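Local coordinates for protein trichothecene 3-O-acetyltransferase (Gibberella zeae, PDB 2RKV) that transfers an acetyl group from acetyl coenzyme A to the C3 hydroxyl of trichothecene mycotoxins, as a member of the BAHD acyltransferase superfamily, at residues A[161-165]-A[383-388]; A[183-188]-A[302-306]; A[173-177]-A[388-392]; A[229-235]-A[401-407]. Where two conformers were deposited one is given. Residue numbers count along the deposited sequence, not the author numbering.

How the contacts relate
A two-domain enzyme can be tied together by a chain that passes from one half to the other and back, and these four contacts illustrate it. Contacts 1 and 3 use the two ends of helix 161-176 to hold one loop, residues 383-392; they share Y388, and their centres lie about 14 Å apart. Contact 2, nested in sequence inside the loops closed by both, touches contact 1 by packing and contact 3 through the E184–K173 salt bridge. After 383-392 the chain enters strand 399-401, at the edge of the five-stranded sheet, then returns in contact 4 to strand 229-236 of the seven-stranded sheet, its centre about 19 Å from that of contact 1 and about 31 Å from that of contact 2.

Contact 1 (A[161-165]-A[383-388]); sequences MVGQD and VGLWDY
A single carboxylate can gather several groups of a loop, as D165 does with G384 N and Y388 OH. It sits in the first turns of helix 161-176 (D165 N to M161 O, 2.8 Å), its CA-to-CB bond directed at the loop and chi1 t (-177°). The CA atoms of D165 and V383 are 6.4 Å apart. D165 OD2 accepts from G384 N at 2.8 Å, while D165 OD1 accepts from Y388 OH at 2.6 Å, near the plane of the tyrosine ring; R169 gives the same carboxylate a salt bridge. Between these donors the loop makes a short 3-10 turn, and L385 CG lies 3.7 Å from D165 OD1. V383, extended and with chi1 m, covers the acid with CB 3.5 Å from D165 OD2. V383 CG1 meets M161 CG (chi1 t, chi2 p) at 4.2 Å. The V162 side chain lies about 4 Å from coenzyme A. The arrangement belongs to the helix following the HXXXD motif of BAHD acyltransferases, here H156 to D160.

Contact 2 (A[183-188]-A[302-306]); sequences EEMTAM and SNNYP
This is a largely buried helix-to-turn contact, placing the end of helix 182-187 against the loop between helix 296-299 and strand 310-318. The loop forms a type I beta turn from S302 to Y305 (Y305 N to S302 O, 3.0 Å), reinforced by an ST turn in which S302 OG accepts from N304 N at 2.9 Å. The backbones come closest where A187 CA lies 4.8 Å from Y305 CA. E183, with chi1 t and chi2 m, spreads its carboxylate over the turn: E183 OE1 accepts from N304 ND2 and E183 OE2 from S302 OG, both at 2.7 Å. Beneath this fork, A187 CB packs 3.7 Å from N304 CB, and M188 SD (chi1 m, chi2 m) lies 3.7 Å from P306 CG. Water 1 sits 2.8 Å from E184 OE2 and 3.1 Å from N304 OD1; E184 OE1 turns instead to T181 N and K173. Helix 161-176 lies alongside both segments, with L170 touching E184 and M188, V167 touching P306, and R169 bonding to N304 OD1.

Contact 3 (A[173-177]-A[388-392]); sequences KACRN and YDFGL
The DFGL sequence at 389-392 probably corresponds to the DFGWG motif of BAHD acyltransferases, with L392 in place of the tryptophan, and it meets the C-terminal end of helix 161-176. It folds as a type I' beta turn from D389 to L392, with F390 (phi/psi 56/24) and G391 (60/22) both at positive phi and L392 N bonded to D389 O at 3.1 Å. An Asx turn is superimposed: D389 OD1, with chi1 p, accepts from G391 N at 2.8 Å. D389 OD1 also accepts from R176 NH1 at 3.0 Å, in a salt bridge, while D389 OD2 pairs with K396 and R176 NE with D178. The helix itself closes in a Schellman motif at N177 (phi/psi 65/31), N177 N bonding to A174 O at 3.0 Å. In register, C175 CA lies 5.2 Å from F390 CA, and R176 CA 4.6 Å from G391 CA. Positive phi already favours glycine at 391, and a CB there would also crowd R176 CG and C175 O. C175 CB sits 3.1 Å from F390 O, and the F390 ring (chi1 m) packs against I168, L171 and L25. The aspartate's part in the turn is structural, consistent with that motif.

Contact 4 (A[229-235]-A[401-407]); sequences ASWAFFT and RRPIFEP
W231 forms the apolar centre, with more of its surface covered than any other residue here. It projects from strand 229-236 (chi1 m, chi2 107°) toward the irregular, mostly extended segment 401-407. W231 CB meets I404 CD1 at 3.8 Å, and W231 CZ2 lies 3.6 Å from F405 CE2. The five-membered ring of W231 and the F405 ring are oblique, with planes at 40° and centroids 5.0 Å apart. F405 in turn lies about 4 Å from the bound T-2 toxin. Farther along the strand, F233 CZ approaches R402 O at 3.5 Å and F233 CE1 approaches R401 NE, also at 3.5 Å. At the other end P407 packs on A229, with A229 CB 3.7 Å from P407 CB.

The segments run at 157° to each other without pairing as strands: CA atoms are 5.2 Å apart at S230 and P407 but 9.2 Å at F233 and R401, so W231 and F233, projecting from the strand, fill the space between the two backbones. Toward the polar edge, W231 NE1 donates to E406 O at 2.9 Å. The charged ends find partners beyond the segments, R401 NE with Y106 O and E406 with K120. Hydrophobic surface thus supplies most of the contact, and one indole-to-carbonyl hydrogen bond, from W231 NE1 to E406 O, adds a directional link to the returning chain beside the toxin pocket.

Contact 1 (A[161-165]-A[383-388])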
loop_
_atom_site.group_PDB
_atom_site.type_symbol
_atom_site.label_atom_id
_atom_site.label_comp_id
_atom_site.label_asym_id
_atom_site.label_seq_id
_atom_site.Cartn_x
_atom_site.Cartn_y
_atom_site.Cartn_z
ATOM N N MET A 161 -3.195 2.257 -3.312
ATOM C CA MET A 161 -2.222 1.693 -4.252
ATOM C C MET A 161 -2.865 1.219 -5.562
ATOM O O MET A 161 -2.215 1.218 -6.614
ATOM C CB MET A 161 -1.372 0.594 -3.598
ATOM C CG MET A 161 -0.382 -0.065 -4.543
ATOM S SD MET A 161 0.726 1.117 -5.351
ATOM C CE MET A 161 2.126 1.081 -4.225
ATOM N N VAL A 162 -4.142 0.829 -5.512
ATOM C CA VAL A 162 -4.847 0.447 -6.742
ATOM C C VAL A 162 -4.968 1.690 -7.641
ATOM O O VAL A 162 -4.677 1.629 -8.840
ATOM C CB VAL A 162 -6.221 -0.191 -6.457
ATOM C CG1 VAL A 162 -7.038 -0.387 -7.750
ATOM C CG2 VAL A 162 -6.022 -1.544 -5.733
ATOM N N GLY A 163 -5.355 2.814 -7.040
ATOM C CA GLY A 163 -5.441 4.079 -7.778
ATOM C C GLY A 163 -4.071 4.527 -8.268
ATOM O O GLY A 163 -3.913 4.985 -9.407
ATOM N N GLN A 164 -3.070 4.390 -7.403
ATOM C CA GLN A 164 -1.699 4.783 -7.747
ATOM C C GLN A 164 -1.203 3.965 -8.929
ATOM O O GLN A 164 -0.587 4.503 -9.858
ATOM C CB GLN A 164 -0.782 4.594 -6.534
ATOM C CG GLN A 164 0.617 5.205 -6.697
ATOM C CD GLN A 164 1.278 5.437 -5.344
ATOM O OE1 GLN A 164 0.592 5.704 -4.352
ATOM N NE2 GLN A 164 2.608 5.333 -5.296
ATOM N N ASP A 165 -1.503 2.664 -8.913
ATOM C CA ASP A 165 -1.148 1.787 -10.026
ATOM C C ASP A 165 -1.832 2.277 -11.314
ATOM O O ASP A 165 -1.207 2.314 -12.380
ATOM C CB ASP A 165 -1.569 0.342 -9.709
ATOM C CG ASP A 165 -1.165 -0.651 -10.797
ATOM O OD1 ASP A 165 -0.069 -0.507 -11.378
ATOM O OD2 ASP A 165 -1.928 -1.612 -11.045
ATOM N N VAL A 383 -1.477 -5.714 -8.172
ATOM C CA VAL A 383 -1.274 -4.509 -8.993
ATOM C C VAL A 383 -0.309 -4.792 -10.146
ATOM O O VAL A 383 0.446 -5.775 -10.115
ATOM C CB VAL A 383 -0.903 -3.243 -8.168
ATOM C CG1 VAL A 383 -1.965 -2.977 -7.101
ATOM C CG2 VAL A 383 0.470 -3.345 -7.556
ATOM N N GLY A 384 -0.348 -3.933 -11.159
ATOM C CA GLY A 384 0.234 -4.265 -12.463
ATOM C C GLY A 384 1.634 -3.765 -12.765
ATOM O O GLY A 384 2.068 -3.826 -13.916
ATOM N N LEU A 385 2.345 -3.310 -11.730
ATOM C CA LEU A 385 3.615 -2.580 -11.879
ATOM C C LEU A 385 4.731 -3.316 -12.617
ATOM O O LEU A 385 5.567 -2.677 -13.266
ATOM C CB LEU A 385 4.106 -2.085 -10.514
ATOM C CG LEU A 385 3.259 -0.966 -9.905
ATOM C CD1 LEU A 385 3.518 -0.856 -8.406
ATOM C CD2 LEU A 385 3.519 0.370 -10.614
ATOM N N TRP A 386 4.756 -4.649 -12.518
ATOM C CA TRP A 386 5.767 -5.451 -13.220
ATOM C C TRP A 386 5.684 -5.369 -14.756
ATOM O O TRP A 386 6.615 -5.799 -15.461
ATOM C CB TRP A 386 5.681 -6.919 -12.802
ATOM C CG TRP A 386 6.246 -7.244 -11.462
ATOM C CD1 TRP A 386 5.573 -7.272 -10.272
ATOM C CD2 TRP A 386 7.595 -7.640 -11.173
ATOM N NE1 TRP A 386 6.425 -7.645 -9.256
ATOM C CE2 TRP A 386 7.671 -7.875 -9.781
ATOM C CE3 TRP A 386 8.751 -7.807 -11.956
ATOM C CZ2 TRP A 386 8.853 -8.284 -9.151
ATOM C CZ3 TRP A 386 9.927 -8.219 -11.330
ATOM C CH2 TRP A 386 9.970 -8.445 -9.942
ATOM N N ASP A 387 4.585 -4.819 -15.269
ATOM C CA ASP A 387 4.368 -4.805 -16.713
ATOM C C ASP A 387 4.778 -3.507 -17.412
ATOM O O ASP A 387 4.752 -3.439 -18.645
ATOM C CB ASP A 387 2.906 -5.114 -17.034
ATOM C CG ASP A 387 2.727 -5.672 -18.427
ATOM O OD1 ASP A 387 3.520 -6.552 -18.829
ATOM O OD2 ASP A 387 1.789 -5.226 -19.116
ATOM N N TYR A 388 5.165 -2.485 -16.643
ATOM C CA TYR A 388 5.385 -1.144 -17.240
ATOM C C TYR A 388 6.846 -0.883 -17.597
ATOM O O TYR A 388 7.736 -1.112 -16.776
ATOM C CB TYR A 388 4.853 -0.006 -16.345
ATOM C CG TYR A 388 3.488 -0.280 -15.717
ATOM C CD1 TYR A 388 2.517 -1.024 -16.395
ATOM C CD2 TYR A 388 3.185 0.203 -14.448
ATOM C CE1 TYR A 388 1.276 -1.309 -15.799
ATOM C CE2 TYR A 388 1.952 -0.060 -13.848
ATOM C CZ TYR A 388 1.004 -0.809 -14.533
ATOM O OH TYR A 388 -0.210 -1.082 -13.943
#

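Contact 2 (A[183-188]-A[302-306])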
loop_
_atom_site.group_PDB
_atom_site.type_symbol
_atom_site.label_atom_id
_atom_site.label_comp_id
_atom_site.label_asym_id
_atom_site.label_seq_id
_atom_site.Cartn_x
_atom_site.Cartn_y
_atom_site.Cartn_z
ATOM N N GLU A 183 -12.529 4.507 -21.831
ATOM C CA GLU A 183 -12.802 4.002 -20.471
ATOM C C GLU A 183 -11.768 4.512 -19.461
ATOM O O GLU A 183 -12.113 4.835 -18.326
ATOM C CB GLU A 183 -12.850 2.468 -20.438
ATOM C CG GLU A 183 -13.487 1.887 -19.154
ATOM C CD GLU A 183 -12.536 1.829 -17.946
ATOM O OE1 GLU A 183 -11.305 1.716 -18.140
ATOM O OE2 GLU A 183 -13.032 1.899 -16.792
ATOM N N GLU A 184 -10.503 4.567 -19.873
ATOM C CA GLU A 184 -9.442 5.068 -18.990
ATOM C C GLU A 184 -9.681 6.532 -18.660
ATOM O O GLU A 184 -9.637 6.930 -17.492
ATOM C CB GLU A 184 -8.051 4.862 -19.612
ATOM C CG GLU A 184 -7.605 3.422 -19.526
ATOM C CD GLU A 184 -6.481 3.046 -20.484
ATOM O OE1 GLU A 184 -6.097 3.838 -21.381
ATOM O OE2 GLU A 184 -5.986 1.919 -20.335
ATOM N N MET A 185 -9.967 7.323 -19.694
ATOM C CA MET A 185 -10.246 8.746 -19.516
ATOM C C MET A 185 -11.486 8.990 -18.647
ATOM O O MET A 185 -11.508 9.910 -17.816
ATOM C CB MET A 185 -10.368 9.435 -20.878
ATOM C CG MET A 185 -9.043 9.558 -21.614
ATOM S SD MET A 185 -7.895 10.721 -20.822
ATOM C CE MET A 185 -8.687 12.286 -21.217
ATOM N N THR A 186 -12.505 8.148 -18.820
ATOM C CA THR A 186 -13.708 8.229 -17.995
ATOM C C THR A 186 -13.395 7.919 -16.527
ATOM O O THR A 186 -13.771 8.689 -15.631
ATOM C CB THR A 186 -14.801 7.295 -18.530
ATOM O OG1 THR A 186 -15.244 7.796 -19.799
ATOM C CG2 THR A 186 -15.981 7.224 -17.577
ATOM N N ALA A 187 -12.696 6.807 -16.296
ATOM C CA ALA A 187 -12.332 6.389 -14.932
ATOM C C ALA A 187 -11.501 7.455 -14.208
ATOM O O ALA A 187 -11.717 7.729 -13.028
ATOM C CB ALA A 187 -11.604 5.048 -14.958
ATOM N N MET A 188 -10.579 8.076 -14.946
ATOM C CA MET A 188 -9.699 9.119 -14.409
ATOM C C MET A 188 -10.441 10.403 -14.028
ATOM O O MET A 188 -9.871 11.288 -13.379
ATOM C CB MET A 188 -8.599 9.452 -15.425
ATOM C CG MET A 188 -7.523 8.394 -15.550
ATOM S SD MET A 188 -6.523 8.218 -14.050
ATOM C CE MET A 188 -5.388 9.581 -14.186
ATOM N N SER A 302 -14.744 0.879 -11.615
ATOM C CA SER A 302 -13.661 0.427 -12.487
ATOM C C SER A 302 -12.342 0.260 -11.736
ATOM O O SER A 302 -12.004 1.074 -10.881
ATOM C CB SER A 302 -13.468 1.444 -13.611
ATOM O OG SER A 302 -12.283 1.196 -14.334
ATOM N N ASN A 303 -11.597 -0.787 -12.077
ATOM C CA ASN A 303 -10.233 -0.973 -11.582
ATOM C C ASN A 303 -9.332 0.216 -11.944
ATOM O O ASN A 303 -8.282 0.434 -11.326
ATOM C CB ASN A 303 -9.643 -2.266 -12.152
ATOM C CG ASN A 303 -8.295 -2.607 -11.550
ATOM O OD1 ASN A 303 -8.175 -2.808 -10.334
ATOM N ND2 ASN A 303 -7.275 -2.678 -12.390
ATOM N N ASN A 304 -9.749 0.981 -12.952
ATOM C CA ASN A 304 -8.984 2.142 -13.394
ATOM C C ASN A 304 -9.302 3.429 -12.634
ATOM O O ASN A 304 -8.716 4.473 -12.922
ATOM C CB ASN A 304 -9.128 2.348 -14.908
ATOM C CG ASN A 304 -8.451 1.255 -15.705
ATOM O OD1 ASN A 304 -7.428 0.707 -15.281
ATOM N ND2 ASN A 304 -9.028 0.910 -16.857
ATOM N N TYR A 305 -10.226 3.366 -11.672
ATOM C CA TYR A 305 -10.523 4.540 -10.845
ATOM C C TYR A 305 -9.296 4.872 -9.990
ATOM O O TYR A 305 -8.822 4.024 -9.234
ATOM C CB TYR A 305 -11.739 4.294 -9.959
ATOM C CG TYR A 305 -12.044 5.433 -9.023
ATOM C CD1 TYR A 305 -12.423 6.673 -9.530
ATOM C CD2 TYR A 305 -11.961 5.272 -7.635
ATOM C CE1 TYR A 305 -12.704 7.728 -8.695
ATOM C CE2 TYR A 305 -12.251 6.333 -6.779
ATOM C CZ TYR A 305 -12.633 7.553 -7.320
ATOM O OH TYR A 305 -12.918 8.620 -6.500
ATOM N N PRO A 306 -8.749 6.091 -10.150
ATOM C CA PRO A 306 -7.459 6.422 -9.542
ATOM C C PRO A 306 -7.506 6.913 -8.095
ATOM O O PRO A 306 -6.463 7.287 -7.540
ATOM C CB PRO A 306 -6.949 7.548 -10.434
ATOM C CG PRO A 306 -8.221 8.302 -10.783
ATOM C CD PRO A 306 -9.276 7.208 -10.969
HETATM O O HOH W 1 -5.534 1.321 -17.628
HETATM O O HOH W 2 -7.670 -0.534 -18.773
#

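Contact 3 (A[173-177]-A[388-392])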
loop_
_atom_site.group_PDB
_atom_site.type_symbol
_atom_site.label_atom_id
_atom_site.label_comp_id
_atom_site.label_asym_id
_atom_site.label_seq_id
_atom_site.Cartn_x
_atom_site.Cartn_y
_atom_site.Cartn_z
ATOM N N LYS A 173 1.944 4.645 -20.468
ATOM C CA LYS A 173 1.367 4.890 -21.798
ATOM C C LYS A 173 1.824 6.239 -22.336
ATOM O O LYS A 173 2.255 6.355 -23.481
ATOM C CB LYS A 173 -0.161 4.879 -21.749
ATOM C CG LYS A 173 -0.778 3.495 -21.596
ATOM C CD LYS A 173 -2.246 3.533 -22.019
ATOM C CE LYS A 173 -2.875 2.143 -21.993
ATOM N NZ LYS A 173 -4.243 2.175 -22.621
ATOM N N ALA A 174 1.722 7.261 -21.495
ATOM C CA ALA A 174 2.063 8.624 -21.911
ATOM C C ALA A 174 3.535 8.723 -22.318
ATOM O O ALA A 174 3.861 9.379 -23.305
ATOM C CB ALA A 174 1.735 9.612 -20.815
ATOM N N CYS A 175 4.420 8.072 -21.562
ATOM C CA CYS A 175 5.849 8.015 -21.910
ATOM C C CYS A 175 6.085 7.386 -23.288
ATOM O O CYS A 175 6.962 7.817 -24.047
ATOM C CB CYS A 175 6.626 7.254 -20.832
ATOM S SG CYS A 175 6.816 8.164 -19.302
ATOM N N ARG A 176 5.293 6.365 -23.605
ATOM C CA ARG A 176 5.380 5.689 -24.894
ATOM C C ARG A 176 4.663 6.439 -26.022
ATOM O O ARG A 176 4.805 6.087 -27.191
ATOM C CB ARG A 176 4.797 4.275 -24.779
ATOM C CG ARG A 176 5.576 3.340 -23.860
ATOM C CD ARG A 176 4.959 1.929 -23.826
ATOM N NE ARG A 176 4.841 1.367 -25.173
ATOM C CZ ARG A 176 5.687 0.485 -25.713
ATOM N NH1 ARG A 176 6.716 0.020 -25.014
ATOM N NH2 ARG A 176 5.497 0.059 -26.962
ATOM N N ASN A 177 3.870 7.445 -25.653
ATOM C CA ASN A 177 2.967 8.144 -26.575
ATOM C C ASN A 177 1.853 7.223 -27.110
ATOM O O ASN A 177 1.370 7.382 -28.234
ATOM C CB ASN A 177 3.748 8.822 -27.715
ATOM C CG ASN A 177 3.016 10.018 -28.306
ATOM O OD1 ASN A 177 1.992 10.473 -27.789
ATOM N ND2 ASN A 177 3.547 10.534 -29.407
ATOM N N TYR A 388 5.165 -2.485 -16.643
ATOM C CA TYR A 388 5.385 -1.144 -17.240
ATOM C C TYR A 388 6.846 -0.883 -17.597
ATOM O O TYR A 388 7.736 -1.112 -16.776
ATOM C CB TYR A 388 4.853 -0.006 -16.345
ATOM C CG TYR A 388 3.488 -0.280 -15.717
ATOM C CD1 TYR A 388 2.517 -1.024 -16.395
ATOM C CD2 TYR A 388 3.185 0.203 -14.448
ATOM C CE1 TYR A 388 1.276 -1.309 -15.799
ATOM C CE2 TYR A 388 1.952 -0.060 -13.848
ATOM C CZ TYR A 388 1.004 -0.809 -14.533
ATOM O OH TYR A 388 -0.210 -1.082 -13.943
ATOM N N ASP A 389 7.070 -0.383 -18.814
ATOM C CA ASP A 389 8.425 -0.109 -19.312
ATOM C C ASP A 389 8.672 1.385 -19.528
ATOM O O ASP A 389 9.808 1.804 -19.735
ATOM C CB ASP A 389 8.689 -0.872 -20.609
ATOM C CG ASP A 389 7.698 -0.519 -21.706
ATOM O OD1 ASP A 389 7.817 0.568 -22.291
ATOM O OD2 ASP A 389 6.797 -1.339 -21.991
ATOM N N PHE A 390 7.599 2.175 -19.517
ATOM C CA PHE A 390 7.701 3.637 -19.685
ATOM C C PHE A 390 8.417 4.102 -20.963
ATOM O O PHE A 390 8.946 5.214 -21.004
ATOM C CB PHE A 390 8.338 4.294 -18.448
ATOM C CG PHE A 390 7.594 4.016 -17.173
ATOM C CD1 PHE A 390 7.938 2.917 -16.387
ATOM C CD2 PHE A 390 6.540 4.835 -16.778
ATOM C CE1 PHE A 390 7.233 2.637 -15.205
ATOM C CE2 PHE A 390 5.830 4.576 -15.607
ATOM C CZ PHE A 390 6.181 3.471 -14.818
ATOM N N GLY A 391 8.437 3.259 -21.996
ATOM C CA GLY A 391 9.119 3.607 -23.253
ATOM C C GLY A 391 10.611 3.867 -23.080
ATOM O O GLY A 391 11.244 4.515 -23.931
ATOM N N LEU A 392 11.190 3.341 -22.001
ATOM C CA LEU A 392 12.593 3.631 -21.687
ATOM C C LEU A 392 13.572 2.725 -22.422
ATOM O O LEU A 392 14.771 2.998 -22.430
ATOM C CB LEU A 392 12.850 3.570 -20.170
ATOM C CG LEU A 392 12.004 4.485 -19.286
ATOM C CD1 LEU A 392 12.320 4.254 -17.804
ATOM C CD2 LEU A 392 12.143 5.964 -19.680
#

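Contact 4 (A[229-235]-A[401-407])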
loop_
_atom_site.group_PDB
_atom_site.type_symbol
_atom_site.label_atom_id
_atom_site.label_comp_id
_atom_site.label_asym_id
_atom_site.label_seq_id
_atom_site.Cartn_x
_atom_site.Cartn_y
_atom_site.Cartn_z
ATOM N N ALA A 229 12.414 -1.778 16.786
ATOM C CA ALA A 229 11.786 -2.551 15.714
ATOM C C ALA A 229 12.552 -2.403 14.403
ATOM O O ALA A 229 13.455 -1.569 14.294
ATOM C CB ALA A 229 10.336 -2.120 15.545
ATOM N N SER A 230 12.199 -3.220 13.414
ATOM C CA SER A 230 12.831 -3.135 12.105
ATOM C C SER A 230 11.883 -3.552 10.982
ATOM O O SER A 230 10.792 -4.056 11.245
ATOM C CB SER A 230 14.112 -3.979 12.061
ATOM O OG SER A 230 13.831 -5.362 11.924
ATOM N N TRP A 231 12.325 -3.314 9.748
ATOM C CA TRP A 231 11.666 -3.777 8.523
ATOM C C TRP A 231 12.515 -4.877 7.883
ATOM O O TRP A 231 13.745 -4.820 7.917
ATOM C CB TRP A 231 11.562 -2.622 7.518
ATOM C CG TRP A 231 10.387 -1.711 7.693
ATOM C CD1 TRP A 231 10.399 -0.430 8.170
ATOM C CD2 TRP A 231 9.025 -2.006 7.362
ATOM N NE1 TRP A 231 9.124 0.083 8.174
ATOM C CE2 TRP A 231 8.261 -0.859 7.671
ATOM C CE3 TRP A 231 8.376 -3.132 6.822
ATOM C CZ2 TRP A 231 6.873 -0.807 7.478
ATOM C CZ3 TRP A 231 6.992 -3.084 6.631
ATOM C CH2 TRP A 231 6.258 -1.924 6.961
ATOM N N ALA A 232 11.863 -5.855 7.261
ATOM C CA ALA A 232 12.555 -6.848 6.453
ATOM C C ALA A 232 11.644 -7.414 5.374
ATOM O O ALA A 232 10.440 -7.611 5.606
ATOM C CB ALA A 232 13.089 -7.988 7.323
ATOM N N PHE A 233 12.210 -7.703 4.211
ATOM C CA PHE A 233 11.533 -8.461 3.208
ATOM C C PHE A 233 11.831 -9.927 3.449
ATOM O O PHE A 233 12.917 -10.291 3.809
ATOM C CB PHE A 233 12.079 -8.185 1.815
ATOM C CG PHE A 233 11.669 -6.848 1.192
ATOM C CD1 PHE A 233 12.476 -6.260 0.264
ATOM C CD2 PHE A 233 10.513 -6.200 1.539
ATOM C CE1 PHE A 233 12.159 -5.076 -0.303
ATOM C CE2 PHE A 233 10.192 -5.031 0.951
ATOM C CZ PHE A 233 11.015 -4.467 0.047
ATOM N N PHE A 234 10.811 -10.719 3.162
ATOM C CA PHE A 234 10.889 -12.175 3.094
ATOM C C PHE A 234 10.311 -12.643 1.770
ATOM O O PHE A 234 9.286 -12.187 1.397
ATOM C CB PHE A 234 10.059 -12.796 4.229
ATOM C CG PHE A 234 10.577 -12.484 5.601
ATOM C CD1 PHE A 234 10.160 -11.391 6.298
ATOM C CD2 PHE A 234 11.464 -13.333 6.209
ATOM C CE1 PHE A 234 10.637 -11.146 7.525
ATOM C CE2 PHE A 234 11.940 -13.081 7.457
ATOM C CZ PHE A 234 11.569 -11.994 8.100
ATOM N N THR A 235 10.931 -13.530 1.063
ATOM C CA THR A 235 10.392 -14.047 -0.187
ATOM C C THR A 235 9.806 -15.444 0.001
ATOM O O THR A 235 10.233 -16.160 0.836
ATOM C CB THR A 235 11.479 -14.071 -1.276
ATOM O OG1 THR A 235 12.549 -14.932 -0.867
ATOM C CG2 THR A 235 12.149 -12.711 -1.393
ATOM N N ARG A 401 9.795 -2.972 -5.454
ATOM C CA ARG A 401 9.938 -3.014 -3.996
ATOM C C ARG A 401 9.518 -1.711 -3.327
ATOM O O ARG A 401 9.736 -0.618 -3.869
ATOM C CB ARG A 401 11.397 -3.305 -3.599
ATOM C CG ARG A 401 12.017 -4.571 -4.190
ATOM C CD ARG A 401 11.339 -5.847 -3.672
ATOM N NE ARG A 401 12.334 -6.862 -3.323
ATOM C CZ ARG A 401 12.198 -8.171 -3.517
ATOM N NH1 ARG A 401 11.114 -8.672 -4.109
ATOM N NH2 ARG A 401 13.172 -8.991 -3.131
ATOM N N ARG A 402 8.919 -1.830 -2.143
ATOM C CA ARG A 402 8.611 -0.666 -1.338
ATOM C C ARG A 402 9.858 -0.162 -0.609
ATOM O O ARG A 402 10.557 -0.956 0.048
ATOM C CB ARG A 402 7.522 -0.972 -0.307
ATOM C CG ARG A 402 6.833 0.298 0.129
ATOM C CD ARG A 402 6.404 0.352 1.590
ATOM N NE ARG A 402 5.670 1.602 1.799
ATOM C CZ ARG A 402 6.243 2.805 1.907
ATOM N NH1 ARG A 402 7.568 2.933 1.873
ATOM N NH2 ARG A 402 5.488 3.889 2.052
ATOM N N PRO A 403 10.135 1.156 -0.693
ATOM C CA PRO A 403 11.205 1.726 0.144
ATOM C C PRO A 403 11.048 1.492 1.649
ATOM O O PRO A 403 9.934 1.479 2.191
ATOM C CB PRO A 403 11.121 3.232 -0.161
ATOM C CG PRO A 403 10.637 3.261 -1.596
ATOM C CD PRO A 403 9.553 2.181 -1.579
ATOM N N ILE A 404 12.182 1.313 2.315
ATOM C CA ILE A 404 12.209 1.269 3.770
ATOM C C ILE A 404 11.942 2.664 4.351
ATOM O O ILE A 404 12.365 3.682 3.789
ATOM C CB ILE A 404 13.556 0.684 4.292
ATOM C CG1 ILE A 404 13.433 0.238 5.751
ATOM C CG2 ILE A 404 14.722 1.665 4.085
ATOM C CD1 ILE A 404 14.565 -0.686 6.207
ATOM N N PHE A 405 11.219 2.695 5.461
ATOM C CA PHE A 405 11.008 3.910 6.226
ATOM C C PHE A 405 11.048 3.556 7.713
ATOM O O PHE A 405 11.564 2.485 8.074
ATOM C CB PHE A 405 9.726 4.654 5.791
ATOM C CG PHE A 405 8.436 3.878 5.974
ATOM C CD1 PHE A 405 7.499 4.291 6.921
ATOM C CD2 PHE A 405 8.123 2.785 5.156
ATOM C CE1 PHE A 405 6.282 3.604 7.092
ATOM C CE2 PHE A 405 6.904 2.091 5.312
ATOM C CZ PHE A 405 5.981 2.512 6.286
ATOM N N GLU A 406 10.549 4.443 8.569
ATOM C CA GLU A 406 10.559 4.162 10.005
ATOM C C GLU A 406 9.822 2.852 10.275
ATOM O O GLU A 406 8.798 2.576 9.645
ATOM C CB GLU A 406 9.910 5.296 10.803
ATOM C CG GLU A 406 10.747 6.578 10.890
ATOM C CD GLU A 406 10.629 7.478 9.656
ATOM O OE1 GLU A 406 9.808 7.180 8.752
ATOM O OE2 GLU A 406 11.365 8.490 9.598
ATOM N N PRO A 407 10.348 2.032 11.201
ATOM C CA PRO A 407 9.596 0.855 11.616
ATOM C C PRO A 407 8.242 1.264 12.184
ATOM O O PRO A 407 8.143 2.270 12.896
ATOM C CB PRO A 407 10.479 0.246 12.716
ATOM C CG PRO A 407 11.848 0.707 12.388
ATOM C CD PRO A 407 11.653 2.113 11.885
#